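PDB 6EUD: ATP-dependent RNA helicase HrpB from Escherichia coli, which hydrolyses ATP to ADP and phosphate and belongs to the DEAH/RHA group of RNA helicases, which bind single-stranded RNA. Local coordinates for residues L569-A581 and E610-K622. Residues are numbered along the deposited sequence; the frame is centred on the assembly and turned at random.
Sequences LVQQSDTVEWDDA and ELHQAMLNGIRDK
Two hydrogen bonds tie Asp-574 and Val-576 of the strand to the helix. Asn-617 sends ND2 2.7 Å to Asp-574 O, almost straight at the carbonyl and with the acceptor close to its amide plane. One helical turn before Asn-617, Ala-614 O accepts from Val-576 N at 2.9 Å, from above the carbonyl plane, 66° out of it; Gly-618 N reaches the same oxygen from the opposite face.

The axes are only 5.4 Å apart, and CA-H...O contacts fill in between the bonds: Ala-614 CA to Asp-574 O, and Gly-618 CA to Val-576 O at 3.3 Å. Gly-618 has no side chain to come up against Val-576 O, and Ala-614 presents only a methyl. Helix 608-622 follows the three-stranded antiparallel sheet 571-602 and crosses at -66° its edge strand 571-579, which lies in the connector region of HrpB, well away from the ATP site.

Apolar contact centres on Val-576, whose CG2 rests on Ala-614 CB at 3.8 Å, with Leu-611 CD1 farther off.

Charge gathers at the C-terminal end of both segments. With CG between the backbone N and carbonyl carbon (chi1 66°) and its chain then extended, Glu-577 brings its carboxylate to the helix: OE1 makes a 2.8 Å salt bridge with Lys-622 NZ, while OE2 lies equally near Asp-621 OD1, the carboxylates nearly perpendicular, which suggests that one acid is protonated. At the other end Arg-589 of the neighbouring strand pairs with both Asp-574 and Glu-610.

Two waters bridge the segments, one from Asp-574 OD2 to Glu-610 O, the other from Val-576 O to Met-615 O.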
ATOM      1  N   LEU A 569      13.613 -14.590  18.643  1.00 58.89           N
ATOM      2  CA  LEU A 569      14.190 -13.988  17.437  1.00 55.42           C
ATOM      3  C   LEU A 569      14.781 -15.023  16.483  1.00 59.35           C
ATOM      4  O   LEU A 569      14.836 -14.811  15.277  1.00 61.39           O
ATOM      5  CB  LEU A 569      15.284 -12.983  17.799  1.00 51.78           C
ATOM      6  CG  LEU A 569      14.819 -11.669  18.427  1.00 57.68           C
ATOM      7  CD1 LEU A 569      16.004 -10.749  18.666  1.00 56.91           C
ATOM      8  CD2 LEU A 569      13.761 -10.995  17.558  1.00 59.53           C
ATOM      9  N   VAL A 570      15.244 -16.137  17.034  1.00 62.84           N
ATOM     10  CA  VAL A 570      16.019 -17.099  16.259  1.00 62.22           C
ATOM     11  C   VAL A 570      15.203 -18.327  15.924  1.00 60.60           C
ATOM     12  O   VAL A 570      14.667 -18.999  16.809  1.00 60.67           O
ATOM     13  CB  VAL A 570      17.299 -17.527  17.010  1.00 59.41           C
ATOM     14  CG1 VAL A 570      18.031 -18.605  16.246  1.00 57.74           C
ATOM     15  CG2 VAL A 570      18.191 -16.331  17.211  1.00 59.43           C
ATOM     16  N   GLN A 571      15.103 -18.610  14.634  1.00 61.56           N
ATOM     17  CA  GLN A 571      14.412 -19.807  14.193  1.00 67.28           C
ATOM     18  C   GLN A 571      15.431 -20.784  13.592  1.00 66.29           C
ATOM     19  O   GLN A 571      16.500 -20.383  13.114  1.00 62.83           O
ATOM     20  CB  GLN A 571      13.290 -19.454  13.205  1.00 71.42           C
ATOM     21  CG  GLN A 571      13.692 -18.546  12.050  1.00 76.88           C
ATOM     22  CD  GLN A 571      13.596 -17.051  12.363  1.00 82.69           C
ATOM     23  OE1 GLN A 571      13.642 -16.622  13.520  1.00 83.03           O
ATOM     24  NE2 GLN A 571      13.465 -16.252  11.315  1.00 86.34           N
ATOM     25  N   GLN A 572      15.103 -22.071  13.663  1.00 66.01           N
ATOM     26  CA  GLN A 572      16.004 -23.145  13.260  1.00 64.20           C
ATOM     27  C   GLN A 572      15.522 -23.788  11.961  1.00 64.88           C
ATOM     28  O   GLN A 572      14.319 -24.001  11.766  1.00 65.35           O
ATOM     29  CB  GLN A 572      16.076 -24.185  14.371  1.00 68.20           C
ATOM     30  CG  GLN A 572      17.221 -25.172  14.310  1.00 74.20           C
ATOM     31  CD  GLN A 572      17.173 -26.151  15.477  1.00 79.02           C
ATOM     32  OE1 GLN A 572      18.201 -26.524  16.030  1.00 81.80           O
ATOM     33  NE2 GLN A 572      15.967 -26.577  15.848  1.00 80.20           N
ATOM     34  N   SER A 573      16.459 -24.110  11.075  1.00 66.73           N
ATOM     35  CA  SER A 573      16.109 -24.651   9.763  1.00 63.24           C
ATOM     36  C   SER A 573      17.174 -25.610   9.244  1.00 64.71           C
ATOM     37  O   SER A 573      18.300 -25.204   8.952  1.00 64.98           O
ATOM     38  CB  SER A 573      15.913 -23.516   8.768  1.00 60.91           C
ATOM     39  OG  SER A 573      15.575 -24.002   7.491  1.00 63.12           O
ATOM     40  N   ASP A 574      16.816 -26.886   9.138  1.00 61.08           N
ATOM     41  CA  ASP A 574      17.747 -27.911   8.671  1.00 56.13           C
ATOM     42  C   ASP A 574      17.575 -28.181   7.176  1.00 52.25           C
ATOM     43  O   ASP A 574      16.484 -28.024   6.619  1.00 51.64           O
ATOM     44  CB  ASP A 574      17.560 -29.202   9.469  1.00 61.51           C
ATOM     45  CG  ASP A 574      17.709 -28.990  10.966  1.00 68.10           C
ATOM     46  OD1 ASP A 574      18.434 -28.054  11.369  1.00 69.12           O
ATOM     47  OD2 ASP A 574      17.100 -29.760  11.743  1.00 71.24           O
ATOM     48  N   THR A 575      18.659 -28.571   6.517  1.00 49.51           N
ATOM     49  CA  THR A 575      18.599 -28.845   5.091  1.00 45.95           C
ATOM     50  C   THR A 575      19.411 -30.070   4.734  1.00 49.55           C
ATOM     51  O   THR A 575      20.579 -30.186   5.110  1.00 50.57           O
ATOM     52  CB  THR A 575      19.109 -27.656   4.255  1.00 48.77           C
ATOM     53  OG1 THR A 575      18.360 -26.484   4.583  1.00 51.40           O
ATOM     54  CG2 THR A 575      18.944 -27.933   2.770  1.00 48.78           C
ATOM     55  N   VAL A 576      18.789 -31.001   4.015  1.00 50.97           N
ATOM     56  CA  VAL A 576      19.530 -32.131   3.464  1.00 50.03           C
ATOM     57  C   VAL A 576      19.215 -32.238   1.982  1.00 52.47           C
ATOM     58  O   VAL A 576      18.056 -32.165   1.575  1.00 51.53           O
ATOM     59  CB  VAL A 576      19.207 -33.459   4.183  1.00 48.96           C
ATOM     60  CG1 VAL A 576      19.881 -34.606   3.479  1.00 53.45           C
ATOM     61  CG2 VAL A 576      19.686 -33.415   5.604  1.00 50.61           C
ATOM     62  N   GLU A 577      20.260 -32.388   1.178  1.00 58.80           N
ATOM     63  CA  GLU A 577      20.129 -32.455  -0.275  1.00 59.86           C
ATOM     64  C   GLU A 577      21.424 -32.985  -0.874  1.00 58.92           C
ATOM     65  O   GLU A 577      22.435 -33.105  -0.175  1.00 60.18           O
ATOM     66  CB  GLU A 577      19.821 -31.082  -0.852  1.00 60.71           C
ATOM     67  CG  GLU A 577      20.975 -30.121  -0.653  1.00 65.25           C
ATOM     68  CD  GLU A 577      20.548 -28.689  -0.761  1.00 68.63           C
ATOM     69  OE1 GLU A 577      21.372 -27.856  -1.186  1.00 70.06           O
ATOM     70  OE2 GLU A 577      19.384 -28.400  -0.417  1.00 71.44           O
ATOM     71  N   TRP A 578      21.394 -33.287  -2.169  1.00 55.99           N
ATOM     72  CA  TRP A 578      22.580 -33.789  -2.856  1.00 59.40           C
ATOM     73  C   TRP A 578      23.178 -32.755  -3.809  1.00 62.48           C
ATOM     74  O   TRP A 578      22.525 -32.300  -4.752  1.00 65.99           O
ATOM     75  CB  TRP A 578      22.250 -35.070  -3.622  1.00 55.23           C
ATOM     76  CG  TRP A 578      23.441 -35.683  -4.272  1.00 56.09           C
ATOM     77  CD1 TRP A 578      23.822 -35.548  -5.580  1.00 51.72           C
ATOM     78  CD2 TRP A 578      24.422 -36.541  -3.654  1.00 56.43           C
ATOM     79  NE1 TRP A 578      24.972 -36.266  -5.810  1.00 53.40           N
ATOM     80  CE2 TRP A 578      25.362 -36.885  -4.648  1.00 55.29           C
ATOM     81  CE3 TRP A 578      24.590 -37.049  -2.362  1.00 58.59           C
ATOM     82  CZ2 TRP A 578      26.459 -37.724  -4.394  1.00 58.71           C
ATOM     83  CZ3 TRP A 578      25.686 -37.877  -2.108  1.00 64.50           C
ATOM     84  CH2 TRP A 578      26.603 -38.207  -3.121  1.00 63.89           C
ATOM     85  N   ASP A 579      24.430 -32.396  -3.553  1.00 61.10           N
ATOM     86  CA  ASP A 579      25.169 -31.476  -4.401  1.00 61.03           C
ATOM     87  C   ASP A 579      25.770 -32.219  -5.609  1.00 60.86           C
ATOM     88  O   ASP A 579      26.814 -32.889  -5.501  1.00 59.28           O
ATOM     89  CB  ASP A 579      26.249 -30.768  -3.571  1.00 64.87           C
ATOM     90  CG  ASP A 579      27.067 -29.778  -4.379  1.00 70.45           C
ATOM     91  OD1 ASP A 579      26.651 -29.435  -5.508  1.00 70.95           O
ATOM     92  OD2 ASP A 579      28.109 -29.313  -3.863  1.00 76.34           O
ATOM     93  N   ASP A 580      25.090 -32.096  -6.751  1.00 60.76           N
ATOM     94  CA  ASP A 580      25.507 -32.725  -8.006  1.00 63.99           C
ATOM     95  C   ASP A 580      26.801 -32.120  -8.540  1.00 64.69           C
ATOM     96  O   ASP A 580      27.595 -32.797  -9.195  1.00 65.16           O
ATOM     97  CB  ASP A 580      24.409 -32.600  -9.062  1.00 71.01           C
ATOM     98  CG  ASP A 580      23.322 -33.645  -8.903  1.00 79.23           C
ATOM     99  OD1 ASP A 580      23.536 -34.791  -9.365  1.00 84.57           O
ATOM    100  OD2 ASP A 580      22.254 -33.319  -8.341  1.00 79.64           O
ATOM    101  N   ALA A 581      26.999 -30.837  -8.252  1.00 64.50           N
ATOM    102  CA  ALA A 581      28.196 -30.120  -8.664  1.00 65.80           C
ATOM    103  C   ALA A 581      29.482 -30.744  -8.090  1.00 64.95           C
ATOM    104  O   ALA A 581      30.535 -30.747  -8.748  1.00 65.18           O
ATOM    105  CB  ALA A 581      28.084 -28.663  -8.257  1.00 52.49           C
ATOM    106  N   GLU A 610      12.698 -34.534  12.006  1.00 84.37           N
ATOM    107  CA  GLU A 610      13.675 -33.515  11.623  1.00 74.79           C
ATOM    108  C   GLU A 610      14.244 -33.780  10.229  1.00 66.15           C
ATOM    109  O   GLU A 610      14.329 -32.874   9.387  1.00 62.13           O
ATOM    110  CB  GLU A 610      14.806 -33.443  12.646  1.00 72.88           C
ATOM    111  CG  GLU A 610      14.492 -32.548  13.823  1.00 74.83           C
ATOM    112  CD  GLU A 610      15.623 -32.470  14.833  1.00 75.73           C
ATOM    113  OE1 GLU A 610      16.486 -33.373  14.846  1.00 74.86           O
ATOM    114  OE2 GLU A 610      15.646 -31.489  15.607  1.00 76.09           O
ATOM    115  N   LEU A 611      14.619 -35.030   9.995  1.00 57.75           N
ATOM    116  CA  LEU A 611      15.198 -35.443   8.726  1.00 55.27           C
ATOM    117  C   LEU A 611      14.245 -35.185   7.562  1.00 56.66           C
ATOM    118  O   LEU A 611      14.645 -34.645   6.524  1.00 58.48           O
ATOM    119  CB  LEU A 611      15.572 -36.926   8.778  1.00 54.13           C
ATOM    120  CG  LEU A 611      16.192 -37.488   7.511  1.00 55.22           C
ATOM    121  CD1 LEU A 611      17.584 -36.904   7.311  1.00 57.48           C
ATOM    122  CD2 LEU A 611      16.220 -39.003   7.572  1.00 54.67           C
ATOM    123  N   HIS A 612      12.987 -35.571   7.736  1.00 50.91           N
ATOM    124  CA  HIS A 612      12.002 -35.382   6.693  1.00 51.06           C
ATOM    125  C   HIS A 612      11.838 -33.915   6.386  1.00 46.65           C
ATOM    126  O   HIS A 612      11.751 -33.515   5.219  1.00 47.94           O
ATOM    127  CB  HIS A 612      10.677 -35.995   7.103  1.00 52.48           C
ATOM    128  CG  HIS A 612      10.751 -37.470   7.289  1.00 53.91           C
ATOM    129  ND1 HIS A 612       9.918 -38.157   8.141  1.00 57.23           N
ATOM    130  CD2 HIS A 612      11.570 -38.392   6.731  1.00 57.33           C
ATOM    131  CE1 HIS A 612      10.222 -39.444   8.101  1.00 61.20           C
ATOM    132  NE2 HIS A 612      11.219 -39.613   7.253  1.00 61.59           N
ATOM    133  N   GLN A 613      11.817 -33.113   7.440  1.00 41.30           N
ATOM    134  CA  GLN A 613      11.694 -31.684   7.276  1.00 40.68           C
ATOM    135  C   GLN A 613      12.921 -31.145   6.534  1.00 42.36           C
ATOM    136  O   GLN A 613      12.783 -30.330   5.610  1.00 40.42           O
ATOM    137  CB  GLN A 613      11.516 -30.992   8.631  1.00 41.60           C
ATOM    138  CG  GLN A 613      11.172 -29.500   8.517  1.00 48.67           C
ATOM    139  CD  GLN A 613       9.804 -29.239   7.840  1.00 52.49           C
ATOM    140  OE1 GLN A 613       8.822 -29.940   8.105  1.00 56.86           O
ATOM    141  NE2 GLN A 613       9.752 -28.230   6.963  1.00 46.03           N
ATOM    142  N   ALA A 614      14.110 -31.614   6.912  1.00 43.89           N
ATOM    143  CA  ALA A 614      15.341 -31.146   6.270  1.00 46.21           C
ATOM    144  C   ALA A 614      15.349 -31.507   4.780  1.00 51.85           C
ATOM    145  O   ALA A 614      15.863 -30.752   3.955  1.00 56.70           O
ATOM    146  CB  ALA A 614      16.578 -31.714   6.972  1.00 43.97           C
ATOM    147  N   MET A 615      14.771 -32.653   4.434  1.00 50.49           N
ATOM    148  CA  MET A 615      14.661 -33.062   3.038  1.00 45.30           C
ATOM    149  C   MET A 615      13.696 -32.169   2.241  1.00 40.95           C
ATOM    150  O   MET A 615      13.955 -31.870   1.057  1.00 35.92           O
ATOM    151  CB  MET A 615      14.212 -34.520   2.957  1.00 47.28           C
ATOM    152  CG  MET A 615      15.267 -35.527   3.385  1.00 49.86           C
ATOM    153  SD  MET A 615      14.651 -37.229   3.275  1.00 58.17           S
ATOM    154  CE  MET A 615      16.115 -38.164   3.726  1.00 52.07           C
ATOM    155  N   LEU A 616      12.582 -31.771   2.869  1.00 38.90           N
ATOM    156  CA  LEU A 616      11.643 -30.834   2.238  1.00 40.43           C
ATOM    157  C   LEU A 616      12.340 -29.536   1.850  1.00 45.35           C
ATOM    158  O   LEU A 616      12.112 -29.010   0.753  1.00 46.92           O
ATOM    159  CB  LEU A 616      10.460 -30.516   3.158  1.00 40.92           C
ATOM    160  CG  LEU A 616       9.493 -31.654   3.509  1.00 38.28           C
ATOM    161  CD1 LEU A 616       8.264 -31.087   4.161  1.00 37.14           C
ATOM    162  CD2 LEU A 616       9.116 -32.432   2.282  1.00 39.57           C
ATOM    163  N   ASN A 617      13.180 -29.019   2.752  1.00 43.70           N
ATOM    164  CA  ASN A 617      13.956 -27.819   2.472  1.00 44.08           C
ATOM    165  C   ASN A 617      14.967 -28.033   1.343  1.00 44.63           C
ATOM    166  O   ASN A 617      15.263 -27.117   0.562  1.00 44.47           O
ATOM    167  CB  ASN A 617      14.678 -27.346   3.737  1.00 49.16           C
ATOM    168  CG  ASN A 617      13.722 -26.819   4.797  1.00 47.41           C
ATOM    169  OD1 ASN A 617      12.699 -26.226   4.479  1.00 49.52           O
ATOM    170  ND2 ASN A 617      14.062 -27.026   6.062  1.00 45.92           N
ATOM    171  N   GLY A 618      15.496 -29.248   1.262  1.00 41.87           N
ATOM    172  CA  GLY A 618      16.408 -29.609   0.197  1.00 41.34           C
ATOM    173  C   GLY A 618      15.687 -29.605  -1.137  1.00 45.38           C
ATOM    174  O   GLY A 618      16.245 -29.197  -2.161  1.00 47.28           O
ATOM    175  N   ILE A 619      14.437 -30.065  -1.122  1.00 45.06           N
ATOM    176  CA  ILE A 619      13.608 -30.079  -2.322  1.00 42.64           C
ATOM    177  C   ILE A 619      13.326 -28.641  -2.758  1.00 43.98           C
ATOM    178  O   ILE A 619      13.398 -28.321  -3.949  1.00 40.39           O
ATOM    179  CB  ILE A 619      12.288 -30.835  -2.086  1.00 42.58           C
ATOM    180  CG1 ILE A 619      12.578 -32.294  -1.743  1.00 42.18           C
ATOM    181  CG2 ILE A 619      11.358 -30.703  -3.300  1.00 40.02           C
ATOM    182  CD1 ILE A 619      11.383 -33.049  -1.221  1.00 42.04           C
ATOM    183  N   ARG A 620      13.026 -27.778  -1.787  1.00 45.86           N
ATOM    184  CA  ARG A 620      12.908 -26.349  -2.053  1.00 45.79           C
ATOM    185  C   ARG A 620      14.196 -25.792  -2.649  1.00 50.62           C
ATOM    186  O   ARG A 620      14.148 -24.848  -3.430  1.00 56.64           O
ATOM    187  CB  ARG A 620      12.554 -25.583  -0.787  1.00 43.20           C
ATOM    188  CG  ARG A 620      11.244 -26.010  -0.202  1.00 42.96           C
ATOM    189  CD  ARG A 620      10.615 -24.950   0.665  1.00 42.64           C
ATOM    190  NE  ARG A 620       9.267 -25.387   0.966  1.00 45.35           N
ATOM    191  CZ  ARG A 620       8.918 -26.036   2.066  1.00 41.93           C
ATOM    192  NH1 ARG A 620       9.817 -26.258   3.016  1.00 36.91           N
ATOM    193  NH2 ARG A 620       7.657 -26.424   2.226  1.00 39.04           N
ATOM    194  N   ASP A 621      15.344 -26.365  -2.293  1.00 51.86           N
ATOM    195  CA  ASP A 621      16.597 -25.916  -2.897  1.00 58.22           C
ATOM    196  C   ASP A 621      16.756 -26.438  -4.309  1.00 56.91           C
ATOM    197  O   ASP A 621      17.126 -25.689  -5.202  1.00 60.28           O
ATOM    198  CB  ASP A 621      17.822 -26.344  -2.072  1.00 68.46           C
ATOM    199  CG  ASP A 621      18.180 -25.347  -0.968  1.00 75.17           C
ATOM    200  OD1 ASP A 621      18.620 -25.780   0.115  1.00 74.60           O
ATOM    201  OD2 ASP A 621      18.034 -24.126  -1.184  1.00 82.91           O
ATOM    202  N   LYS A 622      16.490 -27.728  -4.506  1.00 55.14           N
ATOM    203  CA  LYS A 622      16.831 -28.410  -5.752  1.00 51.83           C
ATOM    204  C   LYS A 622      15.680 -28.452  -6.755  1.00 48.34           C
ATOM    205  O   LYS A 622      15.892 -28.713  -7.942  1.00 51.43           O
ATOM    206  CB  LYS A 622      17.307 -29.837  -5.460  1.00 52.37           C
ATOM    207  CG  LYS A 622      18.647 -29.906  -4.768  1.00 55.20           C
ATOM    208  CD  LYS A 622      19.683 -29.192  -5.592  1.00 57.72           C
ATOM    209  CE  LYS A 622      21.090 -29.504  -5.129  1.00 60.27           C
ATOM    210  NZ  LYS A 622      21.312 -29.021  -3.761  1.00 61.70           N
TER
HETATM  211  O   HOH W   1      14.430 -30.185  10.448  1.00 45.24           O
HETATM  212  O   HOH W   2      16.285 -33.232  -0.175  1.00 38.42           O